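Local coordinates for protein muconate lactonizing enzyme (Corynebacterium glutamicum, PDB 3I4K) that belongs to the muconate lactonizing enzymes of the enolase superfamily, pairing an N-terminal capping domain with a barrel that binds a magnesium ion, at residues L43-I48 with A119-V124; T339-E344 with L360-D365; T209-L214 with R238-R243; R22-A27 with K169-A174. All blocks are in the same frame, centred on the assembly; numbering follows the deposited sequence.

Contact 1 (L43-I48 with A119-V124)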
loop_
_atom_site.group_PDB
_atom_site.type_symbol
_atom_site.label_atom_id
_atom_site.label_comp_id
_atom_site.label_asym_id
_atom_site.label_seq_id
_atom_site.Cartn_x
_atom_site.Cartn_y
_atom_site.Cartn_z
ATOM N N LEU A 43 -15.026 -18.738 -11.232
ATOM C CA LEU A 43 -16.127 -17.809 -11.040
ATOM C C LEU A 43 -17.395 -18.202 -11.795
ATOM O O LEU A 43 -17.339 -18.778 -12.883
ATOM C CB LEU A 43 -15.702 -16.400 -11.462
ATOM C CG LEU A 43 -14.530 -15.746 -10.724
ATOM C CD1 LEU A 43 -14.332 -14.333 -11.249
ATOM C CD2 LEU A 43 -14.808 -15.718 -9.230
ATOM N N GLU A 44 -18.535 -17.873 -11.194
ATOM C CA GLU A 44 -19.849 -18.154 -11.756
ATOM C C GLU A 44 -19.925 -17.867 -13.254
ATOM O O GLU A 44 -20.528 -18.630 -14.005
ATOM C CB GLU A 44 -20.902 -17.322 -11.016
ATOM C CG GLU A 44 -22.311 -17.482 -11.536
ATOM C CD GLU A 44 -22.739 -18.927 -11.555
ATOM O OE1 GLU A 44 -22.637 -19.583 -10.496
ATOM O OE2 GLU A 44 -23.176 -19.406 -12.625
ATOM N N ASN A 45 -19.312 -16.767 -13.681
ATOM C CA ASN A 45 -19.315 -16.373 -15.086
ATOM C C ASN A 45 -18.364 -17.201 -15.945
ATOM O O ASN A 45 -18.003 -16.794 -17.048
ATOM C CB ASN A 45 -18.956 -14.889 -15.214
ATOM C CG ASN A 45 -17.645 -14.546 -14.528
ATOM O OD1 ASN A 45 -17.177 -13.410 -14.585
ATOM N ND2 ASN A 45 -17.049 -15.533 -13.872
ATOM N N GLY A 46 -17.947 -18.354 -15.431
ATOM C CA GLY A 46 -17.057 -19.221 -16.184
ATOM C C GLY A 46 -15.577 -18.882 -16.205
ATOM O O GLY A 46 -14.762 -19.723 -16.589
ATOM N N VAL A 47 -15.210 -17.667 -15.810
ATOM C CA VAL A 47 -13.799 -17.287 -15.812
ATOM C C VAL A 47 -13.009 -18.048 -14.748
ATOM O O VAL A 47 -13.531 -18.355 -13.673
ATOM C CB VAL A 47 -13.622 -15.772 -15.583
ATOM C CG1 VAL A 47 -14.331 -15.360 -14.323
ATOM C CG2 VAL A 47 -12.141 -15.425 -15.482
ATOM N N ILE A 48 -11.754 -18.356 -15.062
ATOM C CA ILE A 48 -10.875 -19.080 -14.143
ATOM C C ILE A 48 -9.571 -18.310 -13.898
ATOM O O ILE A 48 -8.825 -18.025 -14.840
ATOM C CB ILE A 48 -10.522 -20.478 -14.705
ATOM C CG1 ILE A 48 -11.803 -21.252 -15.027
ATOM C CG2 ILE A 48 -9.697 -21.262 -13.692
ATOM C CD1 ILE A 48 -11.551 -22.637 -15.601
ATOM N N ALA A 119 -9.496 -9.553 -12.720
ATOM C CA ALA A 119 -8.973 -8.746 -13.815
ATOM C C ALA A 119 -9.470 -9.252 -15.177
ATOM O O ALA A 119 -9.718 -8.460 -16.087
ATOM C CB ALA A 119 -7.451 -8.737 -13.779
ATOM N N ARG A 120 -9.598 -10.567 -15.322
ATOM C CA ARG A 120 -10.082 -11.132 -16.581
ATOM C C ARG A 120 -11.578 -10.854 -16.722
ATOM O O ARG A 120 -12.059 -10.542 -17.816
ATOM C CB ARG A 120 -9.805 -12.640 -16.639
ATOM C CG ARG A 120 -8.340 -12.977 -16.910
ATOM C CD ARG A 120 -8.078 -14.471 -16.827
ATOM N NE ARG A 120 -6.674 -14.793 -17.062
ATOM C CZ ARG A 120 -6.081 -14.729 -18.249
ATOM N NH1 ARG A 120 -6.774 -14.359 -19.320
ATOM N NH2 ARG A 120 -4.789 -15.008 -18.363
ATOM N N SER A 121 -12.304 -10.953 -15.610
ATOM C CA SER A 121 -13.737 -10.695 -15.605
ATOM C C SER A 121 -14.036 -9.254 -15.998
ATOM O O SER A 121 -15.078 -8.971 -16.591
ATOM C CB SER A 121 -14.336 -10.960 -14.221
ATOM O OG SER A 121 -14.406 -12.344 -13.931
ATOM N N LEU A 122 -13.127 -8.342 -15.659
ATOM C CA LEU A 122 -13.308 -6.927 -15.976
ATOM C C LEU A 122 -12.623 -6.618 -17.295
ATOM O O LEU A 122 -12.689 -5.497 -17.808
ATOM C CB LEU A 122 -12.706 -6.055 -14.875
ATOM C CG LEU A 122 -13.170 -6.262 -13.431
ATOM C CD1 LEU A 122 -12.392 -5.301 -12.527
ATOM C CD2 LEU A 122 -14.673 -6.024 -13.300
ATOM N N ASN A 123 -11.955 -7.632 -17.829
ATOM C CA ASN A 123 -11.232 -7.531 -19.087
ATOM C C ASN A 123 -10.088 -6.517 -19.044
ATOM O O ASN A 123 -9.970 -5.644 -19.911
ATOM C CB ASN A 123 -12.200 -7.199 -20.230
ATOM C CG ASN A 123 -11.584 -7.439 -21.595
ATOM O OD1 ASN A 123 -11.118 -8.544 -21.895
ATOM N ND2 ASN A 123 -11.572 -6.407 -22.432
ATOM N N VAL A 124 -9.233 -6.653 -18.033
ATOM C CA VAL A 124 -8.079 -5.774 -17.870
ATOM C C VAL A 124 -6.898 -6.567 -17.320
ATOM O O VAL A 124 -7.070 -7.679 -16.823
ATOM C CB VAL A 124 -8.380 -4.635 -16.871
ATOM C CG1 VAL A 124 -9.508 -3.771 -17.382
ATOM C CG2 VAL A 124 -8.732 -5.223 -15.510
#
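A beta hairpin between strands 30-43 and 48-53 of the N-terminal domain sets Asn45 and Val47 against Ser121 and Arg120, in the last turn of helix 104-121. The hairpin closes with a type I turn from Leu43 to Gly46 followed by a G1 bulge: Gly46 N bonds to Leu43 O (2.7 Å), Leu43 N bonds to Val47 O, and Gly46 takes the positive phi (80°) that this bulge needs. Ser121 OG lies between Asn45 OD1, Leu43 CD1 and the Val47 side chain. It is 3.0 Å from Asn45 OD1 and also reaches the carbonyl of Ala117, one turn back in its own helix, so two acceptors compete for one proton. The methyl CD1 of Leu43 borders the same oxygen, 3.3 Å from Ser121 OG. The Val47 branch CG2, anti to the backbone N, meets Arg120 CB at 3.8 Å. Beyond that point the Arg120 chain runs extended from CG to NE, and its CD passes Ile48 O at 4.1 Å. Its NE forms a salt bridge with Asp116. Just past the helix, Asn123 turns to positive phi in a Schellman motif. Apart from the Ser121 hydroxyl the two segments meet mostly through carbon atoms, and the turn-to-helix link is probably shared with the helix's own Ala117 carbonyl.

Contact 2 (T339-E344 with L360-D365)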
loop_
_atom_site.group_PDB
_atom_site.type_symbol
_atom_site.label_atom_id
_atom_site.label_comp_id
_atom_site.label_asym_id
_atom_site.label_seq_id
_atom_site.Cartn_x
_atom_site.Cartn_y
_atom_site.Cartn_z
ATOM N N THR A 339 7.185 -25.516 -20.038
ATOM C CA THR A 339 6.197 -24.645 -19.417
ATOM C C THR A 339 4.769 -25.181 -19.520
ATOM O O THR A 339 4.553 -26.339 -19.875
ATOM C CB THR A 339 6.271 -23.219 -20.027
ATOM O OG1 THR A 339 5.127 -22.457 -19.622
ATOM C CG2 THR A 339 6.332 -23.282 -21.538
ATOM N N TYR A 340 3.802 -24.338 -19.178
ATOM C CA TYR A 340 2.388 -24.690 -19.242
ATOM C C TYR A 340 1.604 -23.392 -19.322
ATOM O O TYR A 340 0.526 -23.263 -18.742
ATOM C CB TYR A 340 1.964 -25.470 -17.994
ATOM C CG TYR A 340 2.250 -24.765 -16.688
ATOM C CD1 TYR A 340 3.559 -24.572 -16.252
ATOM C CD2 TYR A 340 1.213 -24.291 -15.884
ATOM C CE1 TYR A 340 3.830 -23.927 -15.051
ATOM C CE2 TYR A 340 1.475 -23.641 -14.680
ATOM C CZ TYR A 340 2.787 -23.464 -14.274
ATOM O OH TYR A 340 3.064 -22.824 -13.090
ATOM N N ILE A 341 2.146 -22.439 -20.071
ATOM C CA ILE A 341 1.519 -21.137 -20.182
ATOM C C ILE A 341 1.107 -20.669 -21.585
ATOM O O ILE A 341 0.688 -19.522 -21.760
ATOM C CB ILE A 341 2.434 -20.077 -19.510
ATOM C CG1 ILE A 341 1.575 -19.105 -18.712
ATOM C CG2 ILE A 341 3.289 -19.357 -20.539
ATOM C CD1 ILE A 341 0.717 -19.783 -17.663
ATOM N N VAL A 342 1.209 -21.545 -22.579
ATOM C CA VAL A 342 0.827 -21.189 -23.951
ATOM C C VAL A 342 1.766 -20.157 -24.582
ATOM O O VAL A 342 2.553 -20.491 -25.470
ATOM C CB VAL A 342 -0.621 -20.639 -24.008
ATOM C CG1 VAL A 342 -0.966 -20.220 -25.427
ATOM C CG2 VAL A 342 -1.598 -21.692 -23.518
ATOM N N GLN A 343 1.678 -18.906 -24.135
ATOM C CA GLN A 343 2.540 -17.854 -24.671
ATOM C C GLN A 343 3.944 -17.971 -24.106
ATOM O O GLN A 343 4.194 -18.750 -23.188
ATOM C CB GLN A 343 1.990 -16.468 -24.330
ATOM C CG GLN A 343 0.596 -16.208 -24.853
ATOM C CD GLN A 343 -0.455 -16.297 -23.771
ATOM O OE1 GLN A 343 -0.516 -17.274 -23.021
ATOM N NE2 GLN A 343 -1.296 -15.273 -23.685
ATOM N N GLU A 344 4.861 -17.193 -24.665
ATOM C CA GLU A 344 6.239 -17.189 -24.204
ATOM C C GLU A 344 6.608 -15.781 -23.754
ATOM O O GLU A 344 6.089 -14.797 -24.281
ATOM C CB GLU A 344 7.179 -17.634 -25.322
ATOM C CG GLU A 344 6.914 -19.040 -25.816
ATOM C CD GLU A 344 7.927 -19.495 -26.844
ATOM O OE1 GLU A 344 7.827 -20.655 -27.300
ATOM O OE2 GLU A 344 8.825 -18.696 -27.198
ATOM N N LEU A 360 -3.195 -12.128 -15.793
ATOM C CA LEU A 360 -1.744 -12.034 -15.656
ATOM C C LEU A 360 -1.086 -11.709 -16.989
ATOM O O LEU A 360 0.095 -11.366 -17.037
ATOM C CB LEU A 360 -1.150 -13.340 -15.111
ATOM C CG LEU A 360 -1.274 -13.705 -13.628
ATOM C CD1 LEU A 360 -1.209 -12.449 -12.775
ATOM C CD2 LEU A 360 -2.566 -14.429 -13.384
ATOM N N GLY A 361 -1.855 -11.813 -18.070
ATOM C CA GLY A 361 -1.316 -11.538 -19.391
ATOM C C GLY A 361 -0.787 -12.817 -20.008
ATOM O O GLY A 361 -0.034 -12.800 -20.986
ATOM N N VAL A 362 -1.178 -13.941 -19.424
ATOM C CA VAL A 362 -0.739 -15.230 -19.922
ATOM C C VAL A 362 -1.750 -16.302 -19.525
ATOM O O VAL A 362 -2.241 -16.318 -18.395
ATOM C CB VAL A 362 0.668 -15.562 -19.386
ATOM C CG1 VAL A 362 0.590 -16.136 -17.981
ATOM C CG2 VAL A 362 1.363 -16.490 -20.341
ATOM N N ASP A 363 -2.076 -17.186 -20.464
ATOM C CA ASP A 363 -3.055 -18.241 -20.212
ATOM C C ASP A 363 -2.387 -19.587 -19.990
ATOM O O ASP A 363 -1.305 -19.839 -20.506
ATOM C CB ASP A 363 -4.025 -18.347 -21.388
ATOM C CG ASP A 363 -4.172 -17.041 -22.137
ATOM O OD1 ASP A 363 -3.302 -16.739 -22.983
ATOM O OD2 ASP A 363 -5.148 -16.312 -21.870
ATOM N N VAL A 364 -3.041 -20.454 -19.230
ATOM C CA VAL A 364 -2.482 -21.767 -18.946
ATOM C C VAL A 364 -2.814 -22.769 -20.041
ATOM O O VAL A 364 -3.822 -22.633 -20.731
ATOM C CB VAL A 364 -3.011 -22.319 -17.610
ATOM C CG1 VAL A 364 -2.679 -21.355 -16.479
ATOM C CG2 VAL A 364 -4.506 -22.532 -17.698
ATOM N N ASP A 365 -1.948 -23.765 -20.199
ATOM C CA ASP A 365 -2.140 -24.826 -21.181
ATOM C C ASP A 365 -2.549 -26.052 -20.377
ATOM O O ASP A 365 -1.697 -26.808 -19.909
ATOM C CB ASP A 365 -0.835 -25.116 -21.925
ATOM C CG ASP A 365 -0.965 -26.278 -22.908
ATOM O OD1 ASP A 365 -1.532 -27.327 -22.530
ATOM O OD2 ASP A 365 -0.486 -26.148 -24.053
#
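Gln343 and Asp363 lay their flat ends almost in parallel, amide and carboxylate planes 6° apart, although the two side chains run obliquely to one another. The Gln343 chain bends at chi2 (104°), which turns CD toward the backbone of Asp363. There Asp363 N gives a nearly straight hydrogen bond to Gln343 OE1 (3.0 Å), in the amide plane and on a lone pair of the oxygen. The second link, from Gln343 NE2 to Asp363 OD1, is weak because its N-H points well off line. Gln343 OE1 also faces Asp363 OD1 across 2.8 Å, two acceptors with nothing to attract them, so the carboxylate half of the pairing is less sure. Ile341 and Val362 cross at about a right angle, in a place where the model is too tight for their distances to carry weight. CD1 of Ile341 continues to Val364 CG1 at 3.9 Å. On the backbone, Asp365 N bonds to Tyr340 O (2.9 Å), and CG2 of Val342 packs on Asp365 CB at 3.9 Å. Asp365 is the N-cap of helix 366-372, its OD1 taking the N-H of Lys368. The Tyr340 ring packs on that helix and on Ile36 and Leu38 of strand 30-43, its OH bonded to Glu52, while Ile341 rests on Pro308 and Ile309 of helix 308-320.

Contact 3 (T209-L214 with R238-R243)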
loop_
_atom_site.group_PDB
_atom_site.type_symbol
_atom_site.label_atom_id
_atom_site.label_comp_id
_atom_site.label_asym_id
_atom_site.label_seq_id
_atom_site.Cartn_x
_atom_site.Cartn_y
_atom_site.Cartn_z
ATOM N N THR A 209 31.081 -16.401 10.809
ATOM C CA THR A 209 31.575 -16.782 9.491
ATOM C C THR A 209 31.346 -15.686 8.453
ATOM O O THR A 209 32.201 -15.444 7.603
ATOM C CB THR A 209 30.910 -18.092 8.993
ATOM O OG1 THR A 209 31.177 -19.152 9.925
ATOM C CG2 THR A 209 31.465 -18.482 7.633
ATOM N N ALA A 210 30.195 -15.023 8.513
ATOM C CA ALA A 210 29.904 -13.964 7.551
ATOM C C ALA A 210 30.850 -12.781 7.724
ATOM O O ALA A 210 31.401 -12.275 6.756
ATOM C CB ALA A 210 28.451 -13.505 7.690
ATOM N N LEU A 211 31.048 -12.360 8.966
ATOM C CA LEU A 211 31.917 -11.224 9.274
ATOM C C LEU A 211 33.377 -11.488 8.929
ATOM O O LEU A 211 34.140 -10.560 8.652
ATOM C CB LEU A 211 31.791 -10.860 10.755
ATOM C CG LEU A 211 30.391 -10.357 11.142
ATOM C CD1 LEU A 211 30.261 -10.256 12.646
ATOM C CD2 LEU A 211 30.131 -9.004 10.485
ATOM N N HIS A 212 33.766 -12.754 8.935
ATOM C CA HIS A 212 35.142 -13.108 8.619
ATOM C C HIS A 212 35.428 -13.163 7.116
ATOM O O HIS A 212 36.406 -12.593 6.648
ATOM C CB HIS A 212 35.489 -14.452 9.274
ATOM C CG HIS A 212 36.908 -14.880 9.067
ATOM N ND1 HIS A 212 37.369 -15.382 7.869
ATOM C CD2 HIS A 212 37.970 -14.873 9.907
ATOM C CE1 HIS A 212 38.655 -15.667 7.979
ATOM N NE2 HIS A 212 39.044 -15.366 9.205
ATOM N N TYR A 213 34.558 -13.813 6.353
ATOM C CA TYR A 213 34.793 -13.967 4.916
ATOM C C TYR A 213 34.214 -12.921 3.964
ATOM O O TYR A 213 34.842 -12.600 2.957
ATOM C CB TYR A 213 34.325 -15.358 4.478
ATOM C CG TYR A 213 35.102 -16.485 5.129
ATOM C CD1 TYR A 213 36.330 -16.909 4.614
ATOM C CD2 TYR A 213 34.623 -17.105 6.282
ATOM C CE1 TYR A 213 37.063 -17.927 5.240
ATOM C CE2 TYR A 213 35.342 -18.116 6.909
ATOM C CZ TYR A 213 36.560 -18.521 6.384
ATOM O OH TYR A 213 37.257 -19.521 7.019
ATOM N N LEU A 214 33.026 -12.394 4.260
ATOM C CA LEU A 214 32.425 -11.408 3.370
ATOM C C LEU A 214 33.381 -10.272 3.001
ATOM O O LEU A 214 33.327 -9.769 1.886
ATOM C CB LEU A 214 31.125 -10.852 3.965
ATOM C CG LEU A 214 29.963 -11.855 4.086
ATOM C CD1 LEU A 214 28.702 -11.142 4.581
ATOM C CD2 LEU A 214 29.705 -12.508 2.732
ATOM N N ARG A 238 23.186 -5.510 9.752
ATOM C CA ARG A 238 23.658 -4.133 9.895
ATOM C C ARG A 238 25.167 -4.119 10.129
ATOM O O ARG A 238 25.895 -3.300 9.562
ATOM C CB ARG A 238 22.956 -3.457 11.086
ATOM C CG ARG A 238 23.554 -2.119 11.505
ATOM C CD ARG A 238 23.566 -1.137 10.356
ATOM N NE ARG A 238 24.066 0.179 10.750
ATOM C CZ ARG A 238 24.449 1.122 9.884
ATOM N NH1 ARG A 238 24.390 0.888 8.571
ATOM N NH2 ARG A 238 24.893 2.298 10.327
ATOM N N GLU A 239 25.629 -5.033 10.976
ATOM C CA GLU A 239 27.043 -5.128 11.298
ATOM C C GLU A 239 27.884 -5.532 10.082
ATOM O O GLU A 239 28.986 -5.008 9.904
ATOM C CB GLU A 239 27.262 -6.126 12.447
ATOM C CG GLU A 239 28.704 -6.193 12.978
ATOM C CD GLU A 239 29.235 -4.850 13.491
ATOM O OE1 GLU A 239 30.456 -4.740 13.737
ATOM O OE2 GLU A 239 28.439 -3.904 13.661
ATOM N N ILE A 240 27.389 -6.430 9.226
ATOM C CA ILE A 240 28.241 -6.793 8.098
ATOM C C ILE A 240 28.446 -5.593 7.190
ATOM O O ILE A 240 29.519 -5.426 6.620
ATOM C CB ILE A 240 27.731 -8.004 7.235
ATOM C CG1 ILE A 240 26.852 -7.511 6.109
ATOM C CG2 ILE A 240 27.027 -9.055 8.081
ATOM C CD1 ILE A 240 26.896 -8.438 4.938
ATOM N N THR A 241 27.430 -4.740 7.063
ATOM C CA THR A 241 27.567 -3.552 6.225
ATOM C C THR A 241 28.527 -2.558 6.892
ATOM O O THR A 241 29.341 -1.918 6.219
ATOM C CB THR A 241 26.197 -2.884 5.984
ATOM O OG1 THR A 241 25.445 -3.695 5.074
ATOM C CG2 THR A 241 26.358 -1.472 5.387
ATOM N N ARG A 242 28.425 -2.430 8.214
ATOM C CA ARG A 242 29.301 -1.533 8.953
ATOM C C ARG A 242 30.766 -1.890 8.689
ATOM O O ARG A 242 31.584 -1.012 8.414
ATOM C CB ARG A 242 29.016 -1.604 10.467
ATOM C CG ARG A 242 27.935 -0.634 10.954
ATOM C CD ARG A 242 28.087 -0.320 12.444
ATOM N NE ARG A 242 27.576 -1.397 13.288
ATOM C CZ ARG A 242 26.351 -1.429 13.811
ATOM N NH1 ARG A 242 25.497 -0.431 13.589
ATOM N NH2 ARG A 242 25.979 -2.467 14.549
ATOM N N ARG A 243 31.086 -3.182 8.750
ATOM C CA ARG A 243 32.458 -3.629 8.536
ATOM C C ARG A 243 32.921 -3.741 7.090
ATOM O O ARG A 243 34.114 -3.658 6.837
ATOM C CB ARG A 243 32.705 -4.974 9.224
ATOM C CG ARG A 243 32.478 -4.940 10.717
ATOM C CD ARG A 243 33.025 -6.171 11.395
ATOM N NE ARG A 243 32.422 -6.344 12.710
ATOM C CZ ARG A 243 32.636 -7.393 13.491
ATOM N NH1 ARG A 243 33.453 -8.356 13.086
ATOM N NH2 ARG A 243 32.005 -7.496 14.654
#
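Leu211 sets a methyl group over the flat face of a guanidinium that is already held at its edge by a carboxylate. CD1 of Leu211 lies above the Arg243 plane, offset toward the rim, 3.7 Å from Arg243 NH1, and the two side chains cross at about a right angle. Glu239, one turn earlier in the same helix, fixes the rotation of that plane: Arg243 NE donates to Glu239 OE1 at 2.7 Å, nearly straight (164°) and in the guanidinium plane, meeting the oxygen on its anti side. The other carboxylate oxygen belongs to Arg242, which grips it side-on with two nitrogens, NE at 2.7 Å and NH2 at 3.0 Å from Glu239 OE2, both nearly on line with the C-O bond. Chi1 (-174°) sets Glu239 CG anti to the backbone N, and the chain then bends at chi2; its two oxygens serve one arginine each, and the two positive charges would be expected to favour the ionised carboxylate. The segments belong to helices 207-219 and 234-244, consecutive outer helices of the enolase-type beta/alpha barrel, joined through strand 224-226. They run nearly parallel, 24° apart, with axes 9.9 Å from each other. Below the charged rim the interface is apolar. The second methyl of Leu211, CD2, rests on Ile240 CG2 at 3.9 Å and also touches CG of Glu239. Deeper in, Leu214 CD1 and Ile240 CD1 press together at 3.3 Å, tighter than usual, and both residues lean on Phe225 of the strand between the helices.

Contact 4 (R22-A27 with K169-A174). With ACY (acetic acid), chain I.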
loop_
_atom_site.group_PDB
_atom_site.type_symbol
_atom_site.label_atom_id
_atom_site.label_comp_id
_atom_site.label_asym_id
_atom_site.label_seq_id
_atom_site.Cartn_x
_atom_site.Cartn_y
_atom_site.Cartn_z
ATOM N N ARG A 22 18.809 -27.496 -15.783
ATOM C CA ARG A 22 20.025 -27.929 -15.097
ATOM C C ARG A 22 19.735 -28.069 -13.608
ATOM O O ARG A 22 18.739 -27.544 -13.113
ATOM C CB ARG A 22 21.144 -26.898 -15.276
ATOM C CG ARG A 22 21.523 -26.602 -16.714
ATOM C CD ARG A 22 22.636 -25.559 -16.773
ATOM N NE ARG A 22 23.026 -25.221 -18.143
ATOM C CZ ARG A 22 23.681 -26.035 -18.969
ATOM N NH1 ARG A 22 24.033 -27.254 -18.576
ATOM N NH2 ARG A 22 23.990 -25.627 -20.193
ATOM N N PRO A 23 20.595 -28.793 -12.874
ATOM C CA PRO A 23 20.389 -28.966 -11.433
ATOM C C PRO A 23 20.613 -27.617 -10.761
ATOM O O PRO A 23 21.627 -26.966 -11.004
ATOM C CB PRO A 23 21.469 -29.975 -11.046
ATOM C CG PRO A 23 21.656 -30.766 -12.302
ATOM C CD PRO A 23 21.659 -29.690 -13.357
ATOM N N HIS A 24 19.672 -27.192 -9.926
ATOM C CA HIS A 24 19.809 -25.903 -9.249
ATOM C C HIS A 24 20.161 -26.160 -7.790
ATOM O O HIS A 24 19.307 -26.536 -6.993
ATOM C CB HIS A 24 18.502 -25.106 -9.366
ATOM C CG HIS A 24 18.704 -23.625 -9.404
ATOM N ND1 HIS A 24 19.531 -23.012 -10.320
ATOM C CD2 HIS A 24 18.204 -22.635 -8.626
ATOM C CE1 HIS A 24 19.535 -21.708 -10.103
ATOM N NE2 HIS A 24 18.737 -21.453 -9.080
ATOM N N GLY A 25 21.427 -25.953 -7.449
ATOM C CA GLY A 25 21.869 -26.211 -6.092
ATOM C C GLY A 25 21.890 -25.037 -5.131
ATOM O O GLY A 25 22.380 -23.949 -5.455
ATOM N N PHE A 26 21.361 -25.276 -3.934
ATOM C CA PHE A 26 21.315 -24.266 -2.886
ATOM C C PHE A 26 22.324 -24.633 -1.799
ATOM O O PHE A 26 23.101 -25.585 -1.940
ATOM C CB PHE A 26 19.916 -24.200 -2.271
ATOM C CG PHE A 26 18.834 -23.827 -3.247
ATOM C CD1 PHE A 26 18.508 -22.494 -3.468
ATOM C CD2 PHE A 26 18.135 -24.812 -3.943
ATOM C CE1 PHE A 26 17.502 -22.144 -4.361
ATOM C CE2 PHE A 26 17.126 -24.471 -4.840
ATOM C CZ PHE A 26 16.810 -23.135 -5.047
ATOM N N ALA A 27 22.291 -23.884 -0.703
ATOM C CA ALA A 27 23.201 -24.116 0.407
ATOM C C ALA A 27 23.133 -25.532 0.966
ATOM O O ALA A 27 24.160 -26.136 1.261
ATOM C CB ALA A 27 22.930 -23.104 1.526
ATOM N N LYS A 169 23.574 -13.098 -9.834
ATOM C CA LYS A 169 23.486 -13.457 -8.422
ATOM C C LYS A 169 24.022 -14.885 -8.241
ATOM O O LYS A 169 23.548 -15.824 -8.893
ATOM C CB LYS A 169 22.028 -13.367 -7.977
ATOM C CG LYS A 169 21.709 -13.922 -6.608
ATOM C CD LYS A 169 20.212 -13.820 -6.380
ATOM C CE LYS A 169 19.744 -14.717 -5.270
ATOM N NZ LYS A 169 18.306 -14.463 -4.993
ATOM N N LEU A 170 25.009 -15.034 -7.358
ATOM C CA LEU A 170 25.636 -16.327 -7.080
ATOM C C LEU A 170 25.226 -16.913 -5.727
ATOM O O LEU A 170 25.555 -16.358 -4.672
ATOM C CB LEU A 170 27.157 -16.177 -7.098
ATOM C CG LEU A 170 27.781 -15.622 -8.377
ATOM C CD1 LEU A 170 29.220 -15.219 -8.131
ATOM C CD2 LEU A 170 27.689 -16.673 -9.456
ATOM N N LYS A 171 24.515 -18.035 -5.753
ATOM C CA LYS A 171 24.096 -18.683 -4.519
ATOM C C LYS A 171 25.337 -19.297 -3.860
ATOM O O LYS A 171 26.254 -19.734 -4.549
ATOM C CB LYS A 171 23.046 -19.766 -4.815
ATOM C CG LYS A 171 21.656 -19.219 -5.183
ATOM C CD LYS A 171 20.732 -20.304 -5.746
ATOM C CE LYS A 171 19.257 -19.873 -5.795
ATOM N NZ LYS A 171 18.920 -18.717 -6.679
HETATM N N MSE A 172 25.367 -19.300 -2.531
HETATM C CA MSE A 172 26.481 -19.853 -1.766
HETATM C C MSE A 172 25.908 -20.583 -0.561
HETATM O O MSE A 172 24.698 -20.644 -0.386
HETATM C CB MSE A 172 27.389 -18.745 -1.234
HETATM C CG MSE A 172 27.917 -17.764 -2.254
HETATM SE SE MSE A 172 29.031 -16.421 -1.367
HETATM C CE MSE A 172 30.593 -17.524 -0.989
ATOM N N GLY A 173 26.783 -21.118 0.281
ATOM C CA GLY A 173 26.305 -21.789 1.475
ATOM C C GLY A 173 26.538 -23.278 1.543
ATOM O O GLY A 173 26.259 -23.901 2.571
ATOM N N ALA A 174 27.035 -23.855 0.453
ATOM C CA ALA A 174 27.308 -25.288 0.413
ATOM C C ALA A 174 28.773 -25.551 0.729
ATOM O O ALA A 174 29.671 -24.906 0.176
ATOM C CB ALA A 174 26.953 -25.862 -0.964
HETATM C C ACY I . 15.971 -16.967 -2.947
HETATM O O ACY I . 16.215 -17.233 -1.782
HETATM O OXT ACY I . 16.310 -15.778 -3.447
HETATM C CH3 ACY I . 15.281 -17.969 -3.837
#
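Phe26 and Lys171 make the main apolar contact, their side chains lying side by side and pointing the same way. CE of the lysine comes within 3.2 Å of Phe26 CE1, a tight approach, with CD behind it. The polar contacts are sparse. A bend at the last torsion of Lys171 (chi4 63°) carries NZ to the edge of the His24 ring, near its plane, but Lys171 NZ and His24 NE2 stay 3.6 Å apart without a hydrogen bond, and NE2 is buried with no partner in the model. Contacts to backbone oxygens close the far end: Ala174 CA approaches Ala27 O at 3.4 Å in a CA-H...O contact, and Ala27 CB sits 3.6 Å from Met172 O, fitting against Gly173 where a side chain would collide. The salt bridges belong to Lys169, whose NZ, at the end of an extended chain, pairs with Glu226 and Glu329; it also donates a hydrogen bond to OXT of an acetic acid molecule (2.8 Å), which probably comes from the crystallisation liquor. Lys169 and Lys171 form the K-x-K pattern on the second barrel strand, familiar from the muconate lactonizing subgroup, here beside the magnesium site of Asp200, Glu226 and Asp251 and covered by a loop of the capping domain.

Contact 4 is buried and joins the two domains at the mouth of the barrel, whereas contact 1 is a surface contact within the capping domain; contacts 2 and 3 are partly buried. Contacts 1 and 2 meet through Arg120, whose NH1 pairs weakly with Asp363 OD2. Contacts 3 and 4 each use a barrel element, outer helices and an inner strand, the latter meeting the capping domain; their centres are about 21 Å apart. The chemistry differs with place: contact 1 turns on a shared serine hydroxyl, contact 2 combines a backbone bond and a Gln343 amide bond with apolar packing, in contact 3 an apolar seam is bordered by salt bridges made within one helix, and one lysine beside two aromatic rings and another among carboxylates mark contact 4.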